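Local coordinates for ferrichrome ABC transporter substrate-binding protein (Staphylococcus pseudintermedius, PDB 5FLY), which probably binds ferrichrome-type iron siderophores outside the membrane and delivers them to an ABC importer, as a class III solute-binding protein, at residues 159-162 against 167-170. Sequence-based numbering, arbitrary orientation.
Sequences TIFE and KIYA. With 7PG (2,5,8,11,14,17,20,23-octaoxapentacosan-25-ol), chain P.
Glu162 and Tyr169 form the antiparallel hydrogen-bonded pair of a beta hairpin. Glu162 N donates to Tyr169 O at 2.8 Å. Tyr169 N returns a bond to Glu162 O at 2.9 Å. CA-H...O contacts add to the ladder: Phe161 CA also reaches Tyr169 O, and Ala170 CA lies 3.2 Å from Ile160 O.

Apolar contacts lie on the face of Phe161 and Ala170, a non-hydrogen-bonded pair. Phe161 CD1 meets Ile168 CG2 at 3.9 Å and Ala170 CB at 4.0 Å.

On the opposite face, Glu162 and Tyr169 line the ligand pocket. O3 of the bound polyether sits 3.8 Å above the plane of the Tyr169 ring, over its centre. Glu162 CG is anti to the backbone N (chi1 174°), and the extended chain carries the carboxylate toward the polyether. OE1 is held by a salt bridge to Arg177 and a hydrogen bond to Tyr171 OH, OE2 by Trp258 NE1. These bonds should fix the carboxylate and favour its charged form.

Strands 158-164 and 167-171 belong to a mixed sheet, between strands 218-223 and 203-205. Helix 192-198 packs on Ala170, and helix 179-185 on Ile160.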
loop_
_atom_site.group_PDB
_atom_site.type_symbol
_atom_site.label_atom_id
_atom_site.label_comp_id
_atom_site.label_asym_id
_atom_site.label_seq_id
_atom_site.Cartn_x
_atom_site.Cartn_y
_atom_site.Cartn_z
ATOM N N THR A 159 -1.171 -14.617 -7.634
ATOM C CA THR A 159 -2.457 -14.151 -7.146
ATOM C C THR A 159 -2.327 -13.796 -5.680
ATOM O O THR A 159 -1.728 -14.567 -4.919
ATOM C CB THR A 159 -3.530 -15.244 -7.307
ATOM O OG1 THR A 159 -3.704 -15.527 -8.701
ATOM C CG2 THR A 159 -4.864 -14.822 -6.654
ATOM N N ILE A 160 -2.852 -12.633 -5.286
ATOM C CA ILE A 160 -2.908 -12.250 -3.879
ATOM C C ILE A 160 -4.345 -12.294 -3.411
ATOM O O ILE A 160 -5.189 -11.539 -3.908
ATOM C CB ILE A 160 -2.346 -10.826 -3.608
ATOM C CG1 ILE A 160 -0.967 -10.633 -4.238
ATOM C CG2 ILE A 160 -2.278 -10.570 -2.110
ATOM C CD1 ILE A 160 -0.587 -9.188 -4.395
ATOM N N PHE A 161 -4.619 -13.192 -2.477
ATOM C CA PHE A 161 -5.867 -13.172 -1.731
ATOM C C PHE A 161 -5.648 -12.557 -0.346
ATOM O O PHE A 161 -4.564 -12.683 0.241
ATOM C CB PHE A 161 -6.442 -14.570 -1.578
ATOM C CG PHE A 161 -6.899 -15.206 -2.879
ATOM C CD1 PHE A 161 -7.867 -14.611 -3.690
ATOM C CD2 PHE A 161 -6.374 -16.431 -3.267
ATOM C CE1 PHE A 161 -8.282 -15.236 -4.874
ATOM C CE2 PHE A 161 -6.778 -17.050 -4.441
ATOM C CZ PHE A 161 -7.736 -16.456 -5.243
ATOM N N GLU A 162 -6.661 -11.865 0.169
ATOM C CA GLU A 162 -6.656 -11.498 1.585
ATOM C C GLU A 162 -7.895 -12.033 2.276
ATOM O O GLU A 162 -9.015 -11.859 1.793
ATOM C CB GLU A 162 -6.581 -9.981 1.789
ATOM C CG GLU A 162 -6.713 -9.578 3.264
ATOM C CD GLU A 162 -6.419 -8.118 3.534
ATOM O OE1 GLU A 162 -6.275 -7.330 2.565
ATOM O OE2 GLU A 162 -6.331 -7.762 4.728
ATOM N N LYS A 167 -14.368 -12.543 4.769
ATOM C CA LYS A 167 -14.500 -12.359 3.338
ATOM C C LYS A 167 -13.149 -12.536 2.659
ATOM O O LYS A 167 -12.114 -12.596 3.324
ATOM C CB LYS A 167 -15.072 -10.982 3.039
ATOM C CG LYS A 167 -16.535 -10.860 3.409
ATOM C CD LYS A 167 -17.106 -9.548 2.940
ATOM C CE LYS A 167 -18.629 -9.543 3.010
ATOM N NZ LYS A 167 -19.248 -10.629 2.179
ATOM N N ILE A 168 -13.179 -12.652 1.336
ATOM C CA ILE A 168 -11.978 -12.847 0.531
ATOM C C ILE A 168 -11.825 -11.677 -0.427
ATOM O O ILE A 168 -12.766 -11.316 -1.130
ATOM C CB ILE A 168 -12.035 -14.156 -0.271
ATOM C CG1 ILE A 168 -12.406 -15.317 0.660
ATOM C CG2 ILE A 168 -10.700 -14.423 -0.963
ATOM C CD1 ILE A 168 -12.697 -16.629 -0.031
ATOM N N TYR A 169 -10.626 -11.094 -0.468
ATOM C CA TYR A 169 -10.329 -10.022 -1.415
ATOM C C TYR A 169 -9.178 -10.420 -2.340
ATOM O O TYR A 169 -8.338 -11.211 -1.954
ATOM C CB TYR A 169 -10.001 -8.737 -0.652
ATOM C CG TYR A 169 -11.173 -8.318 0.211
ATOM C CD1 TYR A 169 -12.198 -7.546 -0.321
ATOM C CD2 TYR A 169 -11.278 -8.741 1.526
ATOM C CE1 TYR A 169 -13.279 -7.178 0.441
ATOM C CE2 TYR A 169 -12.369 -8.390 2.298
ATOM C CZ TYR A 169 -13.363 -7.603 1.748
ATOM O OH TYR A 169 -14.455 -7.234 2.510
ATOM N N ALA A 170 -9.167 -9.907 -3.566
ATOM C CA ALA A 170 -8.003 -10.055 -4.443
ATOM C C ALA A 170 -7.631 -8.694 -5.006
ATOM O O ALA A 170 -8.488 -7.817 -5.128
ATOM C CB ALA A 170 -8.278 -11.058 -5.564
HETATM C C2 7PG P . -6.373 -1.125 5.804
HETATM O O1 7PG P . -6.755 -2.298 6.468
HETATM C C3 7PG P . -7.282 -3.274 5.616
HETATM C C4 7PG P . -8.806 -3.273 5.698
HETATM O O2 7PG P . -9.339 -4.450 5.154
HETATM C C5 7PG P . -8.910 -4.743 3.857
HETATM C C6 7PG P . -10.025 -5.370 3.026
HETATM O O3 7PG P . -9.904 -4.951 1.692
HETATM C C7 7PG P . -10.512 -3.732 1.367
HETATM C C8 7PG P . -10.015 -3.276 -0.008
HETATM O O4 7PG P . -10.471 -1.992 -0.355
HETATM C C9 7PG P . -10.105 -0.985 0.536
HETATM C C10 7PG P . -9.984 0.396 -0.114
HETATM O O5 7PG P . -8.986 1.084 0.596
HETATM C C11 7PG P . -8.465 2.255 0.027
HETATM C C12 7PG P . -7.079 2.526 0.621
HETATM O O6 7PG P . -6.099 2.505 -0.386
HETATM C C13 7PG P . -5.353 1.329 -0.540
HETATM C C14 7PG P . -4.417 1.139 0.649
HETATM O O7 7PG P . -3.171 0.720 0.173
HETATM C C15 7PG P . -2.075 1.093 0.966
#